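PDB 1TED: pks18 from Mycobacterium tuberculosis, which probably extends medium- and long-chain acyl-CoA starters with malonyl-CoA units to build tri- and tetraketide alpha-pyrones. Local coordinates for residues L38-T42 and I353-E357; F172-A176 and A376-G380; V248-S254 and V383-D389; N259-I264 and S278-Y284; I307-H313 and S370-A376. All coordinates share one frame; numbering follows the deposited sequence.

Interaction 1 of 5, residues L38-T42 and I353-E357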
# COMPACT_ATOMS: atom_id res chain seq x y z
N LEU A 38 -4.45 -8.96 19.84
CA LEU A 38 -3.95 -9.81 18.77
C LEU A 38 -4.88 -10.99 18.54
O LEU A 38 -5.20 -11.74 19.47
CB LEU A 38 -2.55 -10.31 19.12
CG LEU A 38 -1.77 -11.21 18.15
CD1 LEU A 38 -0.34 -11.33 18.64
CD2 LEU A 38 -2.39 -12.59 18.04
N ALA A 39 -5.31 -11.17 17.29
CA ALA A 39 -6.21 -12.26 16.94
C ALA A 39 -5.70 -12.98 15.70
O ALA A 39 -5.00 -12.40 14.86
CB ALA A 39 -7.61 -11.75 16.70
N THR A 40 -6.08 -14.24 15.59
CA THR A 40 -5.66 -15.08 14.50
C THR A 40 -6.83 -15.83 13.86
O THR A 40 -7.81 -16.16 14.54
CB THR A 40 -4.63 -16.08 15.05
OG1 THR A 40 -3.33 -15.47 15.07
CG2 THR A 40 -4.63 -17.34 14.24
N GLY A 41 -6.74 -16.10 12.57
CA GLY A 41 -7.82 -16.80 11.91
C GLY A 41 -7.54 -17.29 10.51
O GLY A 41 -6.71 -16.74 9.78
N THR A 42 -8.25 -18.33 10.12
CA THR A 42 -8.08 -18.92 8.80
C THR A 42 -9.39 -19.55 8.37
O THR A 42 -10.29 -19.73 9.20
CB THR A 42 -7.03 -20.05 8.83
OG1 THR A 42 -7.59 -21.19 9.49
CG2 THR A 42 -5.79 -19.62 9.60
N ILE A 353 2.56 -13.12 12.53
CA ILE A 353 1.65 -12.86 13.65
C ILE A 353 1.12 -14.14 14.32
O ILE A 353 0.84 -14.14 15.51
CB ILE A 353 0.50 -11.92 13.22
CG1 ILE A 353 1.09 -10.57 12.81
CG2 ILE A 353 -0.47 -11.71 14.36
CD1 ILE A 353 0.12 -9.64 12.13
N PHE A 354 1.00 -15.23 13.55
CA PHE A 354 0.57 -16.50 14.12
C PHE A 354 1.68 -16.94 15.06
O PHE A 354 1.43 -17.49 16.13
CB PHE A 354 0.40 -17.57 13.04
CG PHE A 354 -0.99 -17.69 12.51
CD1 PHE A 354 -1.65 -16.60 11.97
CD2 PHE A 354 -1.61 -18.94 12.47
CE1 PHE A 354 -2.92 -16.73 11.40
CE2 PHE A 354 -2.88 -19.09 11.90
CZ PHE A 354 -3.54 -17.98 11.36
N VAL A 355 2.91 -16.67 14.65
CA VAL A 355 4.08 -17.02 15.43
C VAL A 355 4.13 -16.30 16.76
O VAL A 355 4.39 -16.90 17.80
CB VAL A 355 5.36 -16.71 14.63
CG1 VAL A 355 6.58 -16.79 15.54
CG2 VAL A 355 5.49 -17.70 13.49
N LEU A 356 3.86 -15.00 16.72
CA LEU A 356 3.86 -14.15 17.90
C LEU A 356 2.80 -14.61 18.90
O LEU A 356 3.06 -14.65 20.10
CB LEU A 356 3.66 -12.69 17.47
CG LEU A 356 3.87 -11.48 18.39
CD1 LEU A 356 2.69 -11.35 19.31
CD2 LEU A 356 5.16 -11.61 19.19
N GLU A 357 1.61 -14.98 18.41
CA GLU A 357 0.54 -15.44 19.29
C GLU A 357 0.91 -16.68 20.11
O GLU A 357 0.51 -16.80 21.26
CB GLU A 357 -0.75 -15.72 18.49
CG GLU A 357 -1.92 -16.26 19.36
CD GLU A 357 -3.23 -16.38 18.59
OE1 GLU A 357 -3.31 -17.18 17.64
OE2 GLU A 357 -4.19 -15.67 18.94
O HOH W 1 -4.18 -14.34 21.27
O HOH W 2 -6.59 -15.45 17.97

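Interaction 2 of 5, residues F172-A176 and A376-G380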
# COMPACT_ATOMS: atom_id res chain seq x y z
N PHE A 172 1.60 -5.94 -2.19
CA PHE A 172 2.86 -6.46 -2.74
C PHE A 172 4.15 -6.24 -1.96
O PHE A 172 5.23 -6.11 -2.56
CB PHE A 172 3.03 -5.96 -4.18
CG PHE A 172 2.57 -6.95 -5.22
CD1 PHE A 172 1.77 -8.03 -4.86
CD2 PHE A 172 2.93 -6.81 -6.55
CE1 PHE A 172 1.34 -8.96 -5.81
CE2 PHE A 172 2.51 -7.72 -7.51
CZ PHE A 172 1.71 -8.80 -7.14
N MET A 173 4.06 -6.19 -0.64
CA MET A 173 5.26 -6.08 0.16
C MET A 173 5.52 -7.49 0.71
O MET A 173 6.34 -7.69 1.60
CB MET A 173 5.09 -5.02 1.27
CG MET A 173 4.96 -3.62 0.69
SD MET A 173 5.40 -2.26 1.78
CE MET A 173 7.16 -2.14 1.44
N GLY A 174 4.80 -8.45 0.15
CA GLY A 174 4.96 -9.85 0.50
C GLY A 174 4.87 -10.39 1.92
O GLY A 174 4.08 -9.95 2.75
N CYS A 175 5.71 -11.39 2.17
CA CYS A 175 5.76 -12.09 3.45
C CYS A 175 6.14 -11.22 4.63
O CYS A 175 5.85 -11.58 5.78
CB CYS A 175 6.73 -13.28 3.36
SG CYS A 175 6.29 -14.56 2.15
N ALA A 176 6.76 -10.07 4.37
CA ALA A 176 7.18 -9.18 5.46
C ALA A 176 6.27 -7.97 5.66
O ALA A 176 6.59 -7.07 6.44
CB ALA A 176 8.63 -8.71 5.21
N ALA A 376 11.02 -11.09 8.75
CA ALA A 376 10.51 -11.78 7.58
C ALA A 376 11.21 -11.18 6.38
O ALA A 376 11.99 -10.22 6.52
CB ALA A 376 9.01 -11.60 7.47
N PHE A 377 10.93 -11.73 5.20
CA PHE A 377 11.58 -11.27 3.98
C PHE A 377 10.62 -10.76 2.91
O PHE A 377 9.69 -11.46 2.51
CB PHE A 377 12.44 -12.40 3.42
CG PHE A 377 13.42 -12.93 4.42
CD1 PHE A 377 14.57 -12.23 4.73
CD2 PHE A 377 13.15 -14.10 5.13
CE1 PHE A 377 15.44 -12.66 5.73
CE2 PHE A 377 14.01 -14.56 6.14
CZ PHE A 377 15.15 -13.83 6.44
N GLY A 378 10.85 -9.53 2.48
CA GLY A 378 10.01 -8.92 1.46
C GLY A 378 10.73 -8.83 0.12
O GLY A 378 11.95 -9.01 0.06
N PRO A 379 10.00 -8.55 -0.97
CA PRO A 379 10.61 -8.44 -2.30
C PRO A 379 11.78 -7.47 -2.35
O PRO A 379 11.92 -6.59 -1.49
CB PRO A 379 9.44 -8.05 -3.20
CG PRO A 379 8.44 -7.45 -2.25
CD PRO A 379 8.54 -8.32 -1.05
N GLY A 380 12.62 -7.64 -3.37
CA GLY A 380 13.81 -6.82 -3.55
C GLY A 380 14.80 -7.46 -2.61
O GLY A 380 16.02 -7.31 -2.70
O HOH W 3 7.70 -11.85 0.42

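Interaction 3 of 5, residues V248-S254 and V383-D389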
# COMPACT_ATOMS: atom_id res chain seq x y z
N VAL A 248 5.49 -5.12 23.74
CA VAL A 248 6.08 -3.81 23.47
C VAL A 248 6.92 -3.84 22.18
O VAL A 248 7.81 -4.69 22.03
CB VAL A 248 7.00 -3.34 24.64
CG1 VAL A 248 7.57 -1.96 24.35
CG2 VAL A 248 6.21 -3.32 25.94
N VAL A 249 6.64 -2.93 21.26
CA VAL A 249 7.41 -2.85 20.02
C VAL A 249 8.54 -1.86 20.30
O VAL A 249 8.39 -0.65 20.15
CB VAL A 249 6.54 -2.37 18.82
CG1 VAL A 249 7.37 -2.35 17.55
CG2 VAL A 249 5.35 -3.32 18.63
N ARG A 250 9.67 -2.41 20.73
CA ARG A 250 10.84 -1.64 21.09
C ARG A 250 11.60 -0.97 19.95
O ARG A 250 12.00 0.19 20.07
CB ARG A 250 11.79 -2.54 21.88
CG ARG A 250 11.13 -3.18 23.10
CD ARG A 250 12.05 -4.18 23.78
NE ARG A 250 13.33 -3.59 24.12
CZ ARG A 250 14.29 -4.21 24.79
NH1 ARG A 250 14.12 -5.45 25.22
NH2 ARG A 250 15.43 -3.57 25.04
N SER A 251 11.79 -1.69 18.84
CA SER A 251 12.53 -1.13 17.71
C SER A 251 12.26 -1.90 16.43
O SER A 251 12.12 -3.13 16.45
CB SER A 251 14.03 -1.15 18.03
OG SER A 251 14.79 -0.47 17.05
N SER A 252 12.17 -1.20 15.30
CA SER A 252 11.92 -1.86 14.03
C SER A 252 13.09 -1.59 13.08
O SER A 252 13.83 -0.63 13.26
CB SER A 252 10.59 -1.41 13.43
OG SER A 252 10.61 -0.03 13.09
N PHE A 253 13.25 -2.43 12.06
CA PHE A 253 14.37 -2.27 11.12
C PHE A 253 14.05 -2.83 9.74
O PHE A 253 13.24 -3.73 9.59
CB PHE A 253 15.62 -2.96 11.68
CG PHE A 253 15.44 -4.45 11.90
CD1 PHE A 253 15.66 -5.36 10.86
CD2 PHE A 253 15.02 -4.95 13.14
CE1 PHE A 253 15.46 -6.73 11.04
CE2 PHE A 253 14.82 -6.32 13.33
CZ PHE A 253 15.04 -7.21 12.29
N SER A 254 14.72 -2.27 8.73
CA SER A 254 14.55 -2.69 7.35
C SER A 254 15.95 -2.73 6.73
O SER A 254 16.80 -1.92 7.09
CB SER A 254 13.71 -1.69 6.56
OG SER A 254 12.57 -1.25 7.29
N VAL A 383 15.05 -7.30 4.56
CA VAL A 383 14.84 -7.99 5.82
C VAL A 383 13.99 -7.02 6.61
O VAL A 383 14.38 -5.87 6.84
CB VAL A 383 16.13 -8.26 6.59
CG1 VAL A 383 15.80 -8.98 7.88
CG2 VAL A 383 17.10 -9.09 5.73
N GLU A 384 12.81 -7.48 7.02
CA GLU A 384 11.88 -6.65 7.76
C GLU A 384 11.71 -7.29 9.13
O GLU A 384 11.50 -8.50 9.23
CB GLU A 384 10.56 -6.61 7.00
CG GLU A 384 9.88 -5.27 7.00
CD GLU A 384 10.61 -4.24 6.18
OE1 GLU A 384 10.45 -4.23 4.94
OE2 GLU A 384 11.36 -3.44 6.78
N GLY A 385 11.81 -6.50 10.19
CA GLY A 385 11.65 -7.06 11.51
C GLY A 385 11.51 -6.07 12.65
O GLY A 385 11.38 -4.86 12.43
N MET A 386 11.55 -6.59 13.88
CA MET A 386 11.41 -5.76 15.06
C MET A 386 11.97 -6.44 16.30
O MET A 386 12.07 -7.66 16.36
CB MET A 386 9.92 -5.46 15.32
CG MET A 386 9.13 -6.63 15.92
SD MET A 386 7.46 -6.20 16.53
CE MET A 386 6.62 -7.75 16.42
N LEU A 387 12.37 -5.63 17.28
CA LEU A 387 12.84 -6.12 18.57
C LEU A 387 11.60 -5.92 19.44
O LEU A 387 10.94 -4.89 19.33
CB LEU A 387 13.99 -5.26 19.12
CG LEU A 387 14.40 -5.57 20.58
CD1 LEU A 387 14.98 -6.97 20.69
CD2 LEU A 387 15.42 -4.56 21.08
N PHE A 388 11.27 -6.89 20.29
CA PHE A 388 10.08 -6.75 21.12
C PHE A 388 10.17 -7.40 22.49
O PHE A 388 11.04 -8.23 22.74
CB PHE A 388 8.86 -7.29 20.36
CG PHE A 388 8.90 -8.78 20.13
CD1 PHE A 388 8.46 -9.66 21.11
CD2 PHE A 388 9.38 -9.30 18.93
CE1 PHE A 388 8.51 -11.05 20.90
CE2 PHE A 388 9.43 -10.68 18.71
CZ PHE A 388 8.99 -11.56 19.70
N ASP A 389 9.26 -7.00 23.36
CA ASP A 389 9.16 -7.52 24.72
C ASP A 389 7.75 -8.06 25.01
O ASP A 389 6.76 -7.39 24.71
CB ASP A 389 9.47 -6.42 25.75
CG ASP A 389 10.94 -6.33 26.10
OD1 ASP A 389 11.76 -7.06 25.50
OD2 ASP A 389 11.27 -5.52 26.99

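Interaction 4 of 5, residues N259-I264 and S278-Y284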
# COMPACT_ATOMS: atom_id res chain seq x y z
N ASN A 259 22.22 -6.62 -4.37
CA ASN A 259 22.15 -7.59 -5.45
C ASN A 259 21.31 -8.82 -5.13
O ASN A 259 21.79 -9.94 -5.22
CB ASN A 259 23.56 -8.04 -5.86
CG ASN A 259 24.49 -6.87 -6.13
OD1 ASN A 259 24.18 -5.99 -6.95
ND2 ASN A 259 25.63 -6.85 -5.45
N THR A 260 20.06 -8.60 -4.75
CA THR A 260 19.18 -9.72 -4.43
C THR A 260 17.79 -9.51 -5.03
O THR A 260 16.83 -10.19 -4.66
CB THR A 260 19.04 -9.92 -2.90
OG1 THR A 260 18.51 -8.73 -2.31
CG2 THR A 260 20.41 -10.24 -2.28
N GLU A 261 17.68 -8.57 -5.96
CA GLU A 261 16.40 -8.26 -6.59
C GLU A 261 15.64 -9.47 -7.10
O GLU A 261 14.41 -9.50 -7.05
CB GLU A 261 16.59 -7.26 -7.73
CG GLU A 261 16.71 -5.82 -7.28
CD GLU A 261 16.68 -4.83 -8.44
OE1 GLU A 261 17.71 -4.69 -9.14
OE2 GLU A 261 15.62 -4.21 -8.66
N ASP A 262 16.37 -10.46 -7.60
CA ASP A 262 15.74 -11.65 -8.15
C ASP A 262 15.32 -12.64 -7.09
O ASP A 262 14.82 -13.72 -7.42
CB ASP A 262 16.71 -12.34 -9.12
CG ASP A 262 17.83 -13.08 -8.39
OD1 ASP A 262 18.30 -12.59 -7.35
OD2 ASP A 262 18.23 -14.16 -8.87
N GLY A 263 15.50 -12.28 -5.83
CA GLY A 263 15.15 -13.18 -4.74
C GLY A 263 13.68 -13.52 -4.59
O GLY A 263 13.30 -14.69 -4.61
N ILE A 264 12.85 -12.49 -4.41
CA ILE A 264 11.40 -12.67 -4.25
C ILE A 264 10.70 -11.80 -5.28
O ILE A 264 10.69 -10.58 -5.17
CB ILE A 264 10.93 -12.27 -2.83
CG1 ILE A 264 11.60 -13.16 -1.78
CG2 ILE A 264 9.40 -12.37 -2.73
CD1 ILE A 264 11.39 -12.72 -0.35
N SER A 278 13.87 -17.36 -6.14
CA SER A 278 15.16 -17.73 -6.71
C SER A 278 15.82 -18.88 -5.95
O SER A 278 15.59 -19.07 -4.75
CB SER A 278 16.09 -16.51 -6.68
OG SER A 278 17.45 -16.90 -6.80
N GLU A 279 16.64 -19.66 -6.67
CA GLU A 279 17.35 -20.77 -6.05
C GLU A 279 18.32 -20.18 -5.03
O GLU A 279 18.65 -20.82 -4.03
CB GLU A 279 18.12 -21.57 -7.12
CG GLU A 279 17.25 -22.20 -8.22
CD GLU A 279 16.42 -23.40 -7.73
OE1 GLU A 279 16.24 -23.55 -6.50
OE2 GLU A 279 15.94 -24.18 -8.60
N ASN A 280 18.75 -18.95 -5.28
CA ASN A 280 19.68 -18.22 -4.42
C ASN A 280 19.05 -17.59 -3.16
O ASN A 280 19.78 -17.05 -2.33
CB ASN A 280 20.36 -17.09 -5.20
CG ASN A 280 21.19 -17.59 -6.37
OD1 ASN A 280 21.59 -16.79 -7.22
ND2 ASN A 280 21.47 -18.89 -6.40
N LEU A 281 17.72 -17.65 -3.02
CA LEU A 281 17.05 -17.04 -1.86
C LEU A 281 17.63 -17.47 -0.52
O LEU A 281 17.97 -16.63 0.31
CB LEU A 281 15.54 -17.33 -1.84
CG LEU A 281 14.58 -16.26 -1.28
CD1 LEU A 281 13.31 -16.94 -0.79
CD2 LEU A 281 15.22 -15.49 -0.15
N PRO A 282 17.73 -18.79 -0.28
CA PRO A 282 18.29 -19.23 1.00
C PRO A 282 19.70 -18.70 1.26
O PRO A 282 20.08 -18.45 2.40
CB PRO A 282 18.21 -20.76 0.93
CG PRO A 282 18.13 -21.05 -0.54
CD PRO A 282 17.29 -19.94 -1.09
N GLY A 283 20.47 -18.50 0.20
CA GLY A 283 21.80 -17.96 0.35
C GLY A 283 21.73 -16.48 0.72
O GLY A 283 22.60 -15.97 1.42
N TYR A 284 20.70 -15.78 0.25
CA TYR A 284 20.54 -14.35 0.56
C TYR A 284 20.12 -14.21 2.02
O TYR A 284 20.54 -13.28 2.71
CB TYR A 284 19.47 -13.70 -0.32
CG TYR A 284 19.74 -13.74 -1.81
CD1 TYR A 284 21.04 -13.64 -2.31
CD2 TYR A 284 18.69 -13.82 -2.72
CE1 TYR A 284 21.28 -13.61 -3.68
CE2 TYR A 284 18.91 -13.78 -4.09
CZ TYR A 284 20.21 -13.67 -4.57
OH TYR A 284 20.43 -13.60 -5.93

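Interaction 5 of 5, residues I307-H313 and S370-A376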
# COMPACT_ATOMS: atom_id res chain seq x y z
N ILE A 307 18.75 -12.93 23.36
CA ILE A 307 17.36 -13.13 22.95
C ILE A 307 16.59 -14.40 23.32
O ILE A 307 17.05 -15.51 23.09
CB ILE A 307 17.24 -12.92 21.40
CG1 ILE A 307 17.79 -11.54 21.02
CG2 ILE A 307 15.80 -13.10 20.96
CD1 ILE A 307 17.12 -10.36 21.76
N ASP A 308 15.40 -14.21 23.89
CA ASP A 308 14.48 -15.32 24.23
C ASP A 308 13.45 -15.17 23.11
O ASP A 308 12.90 -14.08 22.94
CB ASP A 308 13.70 -15.07 25.52
CG ASP A 308 14.52 -14.45 26.63
OD1 ASP A 308 15.37 -15.16 27.21
OD2 ASP A 308 14.30 -13.25 26.91
N LEU A 309 13.17 -16.21 22.34
CA LEU A 309 12.18 -16.07 21.27
C LEU A 309 12.70 -15.47 19.97
O LEU A 309 13.16 -14.33 19.91
CB LEU A 309 10.98 -15.21 21.71
CG LEU A 309 10.19 -15.51 22.99
CD1 LEU A 309 9.12 -14.46 23.19
CD2 LEU A 309 9.58 -16.89 22.90
N TRP A 310 12.60 -16.26 18.92
CA TRP A 310 12.99 -15.84 17.60
C TRP A 310 11.78 -16.12 16.72
O TRP A 310 11.50 -17.26 16.36
CB TRP A 310 14.22 -16.61 17.13
CG TRP A 310 15.49 -16.16 17.80
CD1 TRP A 310 16.08 -16.71 18.90
CD2 TRP A 310 16.29 -15.02 17.44
NE1 TRP A 310 17.20 -15.99 19.25
CE2 TRP A 310 17.35 -14.95 18.37
CE3 TRP A 310 16.21 -14.06 16.43
CZ2 TRP A 310 18.32 -13.95 18.32
CZ3 TRP A 310 17.18 -13.06 16.37
CH2 TRP A 310 18.22 -13.02 17.31
N ALA A 311 11.04 -15.06 16.42
CA ALA A 311 9.85 -15.18 15.57
C ALA A 311 10.31 -15.05 14.12
O ALA A 311 10.18 -13.99 13.49
CB ALA A 311 8.83 -14.08 15.92
N ILE A 312 10.87 -16.14 13.61
CA ILE A 312 11.36 -16.18 12.25
C ILE A 312 10.22 -16.49 11.30
O ILE A 312 9.50 -17.47 11.49
CB ILE A 312 12.44 -17.27 12.10
CG1 ILE A 312 13.62 -16.96 13.03
CG2 ILE A 312 12.87 -17.37 10.64
CD1 ILE A 312 14.68 -18.04 13.07
N HIS A 313 10.04 -15.66 10.28
CA HIS A 313 8.97 -15.90 9.33
C HIS A 313 9.03 -17.34 8.81
O HIS A 313 10.00 -17.72 8.15
CB HIS A 313 9.06 -14.96 8.14
CG HIS A 313 8.10 -15.32 7.05
ND1 HIS A 313 6.73 -15.28 7.23
CD2 HIS A 313 8.30 -15.85 5.82
CE1 HIS A 313 6.13 -15.79 6.17
NE2 HIS A 313 7.06 -16.14 5.30
N SER A 370 10.00 -11.42 28.34
CA SER A 370 10.82 -12.17 27.40
C SER A 370 11.15 -11.20 26.27
O SER A 370 10.29 -10.45 25.82
CB SER A 370 10.01 -13.36 26.88
OG SER A 370 9.49 -14.11 27.96
N THR A 371 12.40 -11.19 25.83
CA THR A 371 12.79 -10.28 24.76
C THR A 371 12.93 -11.06 23.47
O THR A 371 13.62 -12.06 23.43
CB THR A 371 14.11 -9.56 25.08
OG1 THR A 371 13.92 -8.72 26.23
CG2 THR A 371 14.57 -8.70 23.91
N GLY A 372 12.29 -10.59 22.41
CA GLY A 372 12.39 -11.31 21.16
C GLY A 372 12.60 -10.46 19.93
O GLY A 372 12.42 -9.25 19.95
N VAL A 373 13.02 -11.13 18.87
CA VAL A 373 13.25 -10.49 17.59
C VAL A 373 12.41 -11.24 16.56
O VAL A 373 12.39 -12.48 16.54
CB VAL A 373 14.72 -10.58 17.13
CG1 VAL A 373 14.85 -9.98 15.73
CG2 VAL A 373 15.66 -9.86 18.13
N ALA A 374 11.70 -10.49 15.74
CA ALA A 374 10.89 -11.09 14.70
C ALA A 374 11.37 -10.50 13.38
O ALA A 374 11.79 -9.34 13.33
CB ALA A 374 9.42 -10.78 14.92
N PHE A 375 11.34 -11.30 12.33
CA PHE A 375 11.73 -10.80 11.02
C PHE A 375 11.18 -11.68 9.92
O PHE A 375 10.90 -12.85 10.15
CB PHE A 375 13.25 -10.63 10.88
CG PHE A 375 14.04 -11.89 11.08
CD1 PHE A 375 14.09 -12.87 10.11
CD2 PHE A 375 14.76 -12.09 12.26
CE1 PHE A 375 14.84 -14.02 10.29
CE2 PHE A 375 15.52 -13.24 12.44
CZ PHE A 375 15.56 -14.20 11.46
N ALA A 376 11.02 -11.09 8.75
CA ALA A 376 10.51 -11.78 7.58
C ALA A 376 11.21 -11.18 6.38
O ALA A 376 11.99 -10.22 6.52
CB ALA A 376 9.01 -11.60 7.47

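Interaction 1 of 5, residues L38-T42 and I353-E357
Thr40 and Glu357 make the polar part of this contact. Thr40 OG1 donates a weak hydrogen bond to Glu357 OE1 at 3.1 Å. The other carboxylate oxygen works through water. One water gives a proton to Glu357 OE2 and accepts from Thr40 N, 2.7 Å from that nitrogen. A second water donates to Glu357 OE2 at 2.7 Å and, more weakly, to Leu38 O. The Glu357 stem runs extended from the helix, with CG opposite the backbone N (chi1 178°), and this carries the carboxylate across to the strand. Helix 349-361 here packs on strand 32-41 of the large sheet of the thiolase fold; the directions of the short segments differ by 119°. Aromatic contacts centre on Phe354. Thr40 CG2 lies over one face of its ring, but modelled too close for the spacing to be trusted. Gly41 O meets the ring edge in its plane, 3.8 Å from Phe354 CZ. Phe344 packs edge-to-face with the same ring. Apolar packing is carried by Leu38. Leu38 CD2 rests on Glu357 CB at 3.6 Å, and Leu38 CG lies 4.0 Å from Ile353 CG2.

Interaction 2 of 5, residues F172-A176 and A376-G380
Cys175 turns SG away from its carbonyl carbon (chi1 -61°), while Cys175 CB lies 3.6 Å from Phe377 O. One residue earlier, Gly174 has a positive phi of 55°, part of the turn that carries Cys175. Cys175 is the probable nucleophile. As in other thiolase-fold enzymes, it sits in the turn between a strand, here 166-171, and a buried helix, here 177-191. Residues Ala376 to Gly380 (AFGPG) correspond to the GFGPG loop of chalcone synthases, with alanine in the first place. Ala176 is the main apolar piece. Ala176 CB lies 3.7 Å from Ala376 CB and 3.6 Å from Gly378 N, ordinary contact of small groups. Ala376 CB also touches Cys175 O at 3.6 Å. Further along, the Pro379 ring meets two backbone carbonyls. Pro379 CG touches Phe172 O, and Pro379 CD lies 3.5 Å from Met173 O. The second subunit packs here: Ile147 of that subunit lies on Phe172, Val168 of that subunit on Met173, and Ala148 of that subunit on Pro379. The direct contacts between the segments are all packing, and the polar link is made by one water. It accepts from Cys175 N at 2.7 Å and donates to Phe377 O at 2.9 Å.

Interaction 3 of 5, residues V248-S254 and V383-D389
Arg250 and Asp389 meet in a salt bridge at one end of two antiparallel strands. Arg250 NH1 reaches Asp389 OD1 at 2.9 Å. The oxygen lies near the guanidinium plane but is met on its syn side, well out of the carboxylate plane, and the two flat groups stand 67° apart. The arginine chain bends at chi3 (54°), which folds the head back over Leu387, whose CD2 covers one guanidinium face. Asp389 OD1 is shared with Thr371 OG1. Arg250 belongs to a classic beta bulge: Arg250 and Ser251 both face Leu387, and both nitrogens bond weakly to Leu387 O. Beyond the bulge the pairing is regular, with Leu387 N to Ser251 O at 2.6 Å. Phe253 lays its ring flat over Gly385, whose CA stands 3.8 Å from the ring centroid, a CH-pi contact. Val383 CG1 comes up at the ring edge, 3.9 Å from Phe253 CE1. On the other sheet face, Ser254 OG donates to Glu384 OE2 at 2.6 Å, nearly along the carboxylate C-O bond. There, too, the Met386 side chain crosses that of Val249 at about a right angle, with Met386 SD 4.0 Å from Val249 CG1. Helix 281-299 covers Phe253 and Leu387, while helix 177-191 covers Glu384 and Met386. In the large mixed sheet, strand 32-41 flanks the pair beside 247-256, and strand 370-378 beside 382-390.

Interaction 4 of 5, residues N259-I264 and S278-Y284
The Tyr284 ring has Thr260 CG2 over one face and Asn280 O, four residues earlier in the chain, over the opposite face. The setting is a type I beta turn, Thr260 to Gly263, leading into the hairpin of strands 264-269 and 272-277. A second type I turn, Ser278 to Leu281, leads out of that hairpin into helix 281-299. Thr260 CG2 makes a CH-pi contact, 3.6 Å from the Tyr284 ring centroid. Gly263 CA lies at the ring edge, 3.9 Å from Tyr284 CE2. Also at the edge is Asp262 OD1, which accepts from Tyr284 OH at 2.8 Å through its syn lone pair, the carboxylate turned 64° from the ring. Asp262 has CG between its backbone N and carbonyl carbon (chi1 75°), which brings its carboxylate to the tyrosine hydroxyl. Gly263 O accepts from Ser278 N at 3.1 Å, so the two turns are tied at the hairpin base. Thr260 OG1 is engaged elsewhere, with Leu257 O and Gly380 O. Glu261 forms a salt bridge to Lys157 of the second subunit. Deeper in, Ile264 CG1 packs loosely against Leu281 CD1. Ser278 OG accepts a capping bond from Asn280 N at 2.9 Å.

Interaction 5 of 5, residues I307-H313 and S370-A376
Trp310 to Ile312 pair in parallel with Val373 to Phe375, the axes 9° apart, through bonds such as Ala311 N to Val373 O (2.9 Å) and Phe375 N to Ala311 O (3.2 Å). Ala311 is also the centre of an inverse gamma turn. Asp308 grips the start of the partner strand: its OD2 takes Thr371 N at 3.0 Å on the anti lone pair, nearly straight at 171°. Asp308 OD1 forms a salt bridge with Lys367. On one sheet face, Trp310 lies alongside Val373, with CZ3 3.6 Å from Val373 CB. Phe375 has CG in the crowded position between backbone N and carbonyl carbon (chi1 59°), which swings its ring over to Ile312. There Phe375 CZ meets Ile312 CG1 at 3.7 Å. Helix 317-327 packs on this face. The other face carries Ala311 and Ala374, whose CB atoms sit tightly at 3.5 Å, with helix 349-361 over Ala311. His313 N bonds to Phe375 O, and His313 CB packs 3.4 Å from Ala376 CB. Helices connect the neighbouring parallel strands, a beta-alpha-beta crossover of the thiolase fold. Its first strand, 310-312, runs into His313, beside Cys175 and Asn346, consistent with the Cys-His-Asn site of chalcone synthases.

Overall arrangement
Interactions 1, 2, 3 and 5 all reach the large mixed sheet. Strand 370-378 serves both interaction 2 and interaction 5, which share Ala376. Its neighbour 382-390 carries interaction 3, and Ala376 N probably bonds to Glu384 O. Interaction 1 joins interaction 5 where Val355 CG1 touches Ala311 CB at 3.5 Å. Thr260 OG1 of interaction 4 probably bonds to Gly380 O of interaction 2, at 2.9 Å. The probable nucleophile Cys175 belongs to interaction 2. The His313 side chain of interaction 5 is about 3 Å from that of Cys175, and the Ile264 side chain of interaction 4 about 6 Å. Bound myristic acid lies about 5 Å from the Phe172 side chain and about 8 Å from that of Ile264.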